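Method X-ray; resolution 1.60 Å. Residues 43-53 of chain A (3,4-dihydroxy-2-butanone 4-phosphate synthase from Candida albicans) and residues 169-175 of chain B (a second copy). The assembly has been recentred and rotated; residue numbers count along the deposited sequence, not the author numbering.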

# COMPACT_ATOMS: atom_id res chain seq x y z
N THR A 43 2.60 9.98 13.81
CA THR A 43 1.27 10.51 14.11
C THR A 43 0.37 10.40 12.89
O THR A 43 0.81 10.02 11.81
N GLN A 44 -0.90 10.76 13.07
CA GLN A 44 -1.87 10.73 11.98
C GLN A 44 -1.35 11.62 10.86
O GLN A 44 -1.30 11.21 9.70
N GLU A 45 -0.93 12.83 11.22
CA GLU A 45 -0.40 13.80 10.26
C GLU A 45 0.82 13.28 9.51
O GLU A 45 0.92 13.43 8.29
N LYS A 46 1.77 12.68 10.23
CA LYS A 46 2.98 12.17 9.60
C LYS A 46 2.69 10.98 8.70
O LYS A 46 3.34 10.80 7.68
N MET A 47 1.71 10.16 9.07
CA MET A 47 1.36 9.01 8.25
C MET A 47 0.67 9.54 6.99
O MET A 47 0.88 9.01 5.90
N ALA A 48 -0.15 10.57 7.14
CA ALA A 48 -0.83 11.14 5.98
C ALA A 48 0.24 11.67 5.02
O ALA A 48 0.13 11.52 3.81
N PHE A 49 1.28 12.29 5.59
CA PHE A 49 2.38 12.83 4.81
C PHE A 49 3.11 11.70 4.09
O PHE A 49 3.36 11.77 2.89
N LEU A 50 3.44 10.66 4.83
CA LEU A 50 4.14 9.51 4.26
C LEU A 50 3.36 8.90 3.10
O LEU A 50 3.93 8.63 2.04
N VAL A 51 2.06 8.70 3.30
CA VAL A 51 1.22 8.12 2.26
C VAL A 51 1.10 9.06 1.06
O VAL A 51 1.18 8.62 -0.09
N ARG A 52 0.94 10.35 1.33
CA ARG A 52 0.80 11.34 0.27
C ARG A 52 1.93 11.35 -0.75
O ARG A 52 1.68 11.51 -1.95
N TYR A 53 3.16 11.18 -0.29
CA TYR A 53 4.31 11.24 -1.18
C TYR A 53 4.99 9.91 -1.47
O TYR A 53 6.07 9.89 -2.04
N ARG B 169 -7.77 12.46 0.40
CA ARG B 169 -7.60 13.90 0.20
C ARG B 169 -6.14 14.30 0.32
O ARG B 169 -5.43 13.83 1.21
N ASP B 170 -5.68 15.18 -0.56
CA ASP B 170 -4.30 15.63 -0.52
C ASP B 170 -4.05 16.60 0.64
O ASP B 170 -2.93 16.71 1.13
N GLU B 171 -5.10 17.29 1.07
CA GLU B 171 -4.97 18.26 2.15
C GLU B 171 -4.58 17.67 3.50
O GLU B 171 -3.72 18.21 4.20
N ASP B 172 -5.21 16.55 3.86
CA ASP B 172 -4.97 15.95 5.16
C ASP B 172 -4.93 14.44 5.21
O ASP B 172 -4.85 13.86 6.30
N GLY B 173 -4.99 13.79 4.05
CA GLY B 173 -4.94 12.34 4.01
C GLY B 173 -6.22 11.64 4.43
O GLY B 173 -6.24 10.42 4.58
N LEU B 174 -7.30 12.40 4.61
CA LEU B 174 -8.57 11.80 5.00
C LEU B 174 -9.22 11.19 3.77
O LEU B 174 -9.08 11.71 2.66
N MET B 175 -9.93 10.08 3.96
CA MET B 175 -10.62 9.41 2.86
C MET B 175 -11.69 10.33 2.29
O MET B 175 -12.34 11.07 3.03

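Residues 44-52 of chain A form a helix, and one side of it meets an irregular loop of chain B. Gln44(A), Ala48(A) and Arg52(A) make the contact. They are spaced four residues apart, so they line up along the same helix face. The two stretches bury 205 Å² in total.

The nonpolar contact is centred on Ala48(A). Its CA-to-CB bond points toward chain B. Ala48(A) CB lies 4.0 Å from Gly173(B) CA and 3.5 Å from Asp172(B) O. The fit is close because Gly173(B) has no side chain: a CB there would sit 2.6 Å from Ala48(A) CB, a clash. The positive phi of Gly173(B), 76°, by itself favours glycine. Leu174(B), with chi1 m and chi2 t, starts sideways, but its end comes nearer. Leu174(B) CD2 reaches 3.8 Å from Gln44(A) OE1.

One charged pair crosses the contact. The CA-to-CB bond of Arg52(A) points toward chain B; its rotamers are chi1 t, chi2 p and chi3 t. Asp170(B) has chi1 m. Its CA-to-CB bond lies sideways, but OD1 at its end comes nearer. Arg52(A) NE and Asp170(B) OD1 are 3.6 Å apart and form a salt bridge. The oxygen lies well out of the guanidinium plane, so no N-H points at it.

No direct hydrogen bond joins the stretches; two waters bridge them instead. Water 1 accepts from Gln44(A) NE2 at 2.7 Å and donates to Asp172(B) O at 2.7 Å. Gln44(A), with chi1 t and chi2 m, leaves CB sideways but brings its amide to this water. Water 2 accepts from Arg52(A) NE at 3.0 Å and donates to Asp170(B) O at 2.7 Å.

Internal bonds brace the chain B loop. Asp172(B), chi1 p, accepts at OD1 from Leu174(B) N at 3.1 Å and from Arg169(B) NE at 3.0 Å, the latter within a salt bridge.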

# COMPACT_ATOMS: atom_id res chain seq x y z
CB THR A 43 1.35 12.00 14.47
OG1 THR A 43 1.94 12.71 13.38
CG2 THR A 43 2.18 12.22 15.73
CB GLN A 44 -3.23 11.25 12.47
CG GLN A 44 -4.39 11.05 11.49
CD GLN A 44 -4.50 12.16 10.46
OE1 GLN A 44 -5.25 12.04 9.49
NE2 GLN A 44 -3.76 13.24 10.67
CB GLU A 45 -0.01 15.11 10.97
CG GLU A 45 -1.14 15.93 11.59
CD GLU A 45 -1.84 15.23 12.75
OE1 GLU A 45 -1.21 14.39 13.43
OE2 GLU A 45 -3.02 15.55 13.00
CB LYS A 46 4.02 11.81 10.66
CG LYS A 46 4.62 13.04 11.35
CD LYS A 46 5.52 12.68 12.51
CE LYS A 46 6.13 13.93 13.13
NZ LYS A 46 6.93 13.63 14.35
CB MET A 47 0.44 8.05 9.02
CG MET A 47 -0.02 6.80 8.21
SD MET A 47 1.32 5.74 7.64
CE MET A 47 1.74 4.78 9.15
CB ALA A 48 -1.77 12.27 6.40
CB PHE A 49 3.37 13.56 5.74
CG PHE A 49 4.55 14.16 5.03
CD1 PHE A 49 4.48 15.44 4.48
CD2 PHE A 49 5.73 13.45 4.91
CE1 PHE A 49 5.58 16.00 3.83
CE2 PHE A 49 6.84 14.00 4.25
CZ PHE A 49 6.76 15.28 3.71
CB LEU A 50 4.37 8.46 5.35
CG LEU A 50 5.02 7.14 4.91
CD1 LEU A 50 6.41 7.42 4.33
CD2 LEU A 50 5.12 6.22 6.12
CB VAL A 51 -0.19 7.79 2.81
CG1 VAL A 51 -1.12 7.36 1.69
CG2 VAL A 51 -0.08 6.69 3.86
CB ARG A 52 0.67 12.74 0.88
CG ARG A 52 0.87 13.88 -0.12
CD ARG A 52 -0.24 13.95 -1.16
NE ARG A 52 -0.04 15.08 -2.06
CZ ARG A 52 0.78 15.07 -3.11
NH1 ARG A 52 1.48 13.98 -3.40
NH2 ARG A 52 0.92 16.16 -3.86
CB TYR A 53 5.34 12.23 -0.62
CG TYR A 53 4.80 13.64 -0.50
CD1 TYR A 53 4.53 14.21 0.74
CD2 TYR A 53 4.54 14.39 -1.64
CE1 TYR A 53 4.00 15.50 0.84
CE2 TYR A 53 4.02 15.68 -1.56
CZ TYR A 53 3.75 16.22 -0.31
OH TYR A 53 3.22 17.50 -0.24
CB ARG B 169 -8.40 14.68 1.25
CG ARG B 169 -9.91 14.59 1.11
CD ARG B 169 -10.59 14.88 2.44
NE ARG B 169 -10.13 16.13 3.05
CZ ARG B 169 -10.43 17.34 2.60
NH1 ARG B 169 -9.96 18.42 3.22
NH2 ARG B 169 -11.21 17.48 1.54
CB ASP B 170 -3.91 16.29 -1.84
CG ASP B 170 -4.01 15.34 -3.01
OD1 ASP B 170 -3.42 14.25 -2.94
OD2 ASP B 170 -4.68 15.69 -4.00
CB GLU B 171 -6.27 19.05 2.34
CG GLU B 171 -6.65 19.99 1.20
CD GLU B 171 -7.40 19.30 0.07
OE1 GLU B 171 -7.85 20.01 -0.86
OE2 GLU B 171 -7.53 18.06 0.11
CB ASP B 172 -6.04 16.44 6.13
CG ASP B 172 -7.45 16.35 5.55
OD1 ASP B 172 -7.68 15.52 4.64
OD2 ASP B 172 -8.33 17.10 6.02
CB LEU B 174 -9.50 12.85 5.63
CG LEU B 174 -9.03 13.49 6.94
CD1 LEU B 174 -10.11 14.41 7.47
CD2 LEU B 174 -8.71 12.41 7.96
CB MET B 175 -11.24 8.09 3.34
CG MET B 175 -10.33 6.86 3.19
SD MET B 175 -8.73 6.98 4.03
CE MET B 175 -7.77 5.71 3.11
O HOH W 1 -3.85 14.94 8.52
O HOH W 2 -0.71 17.38 -0.25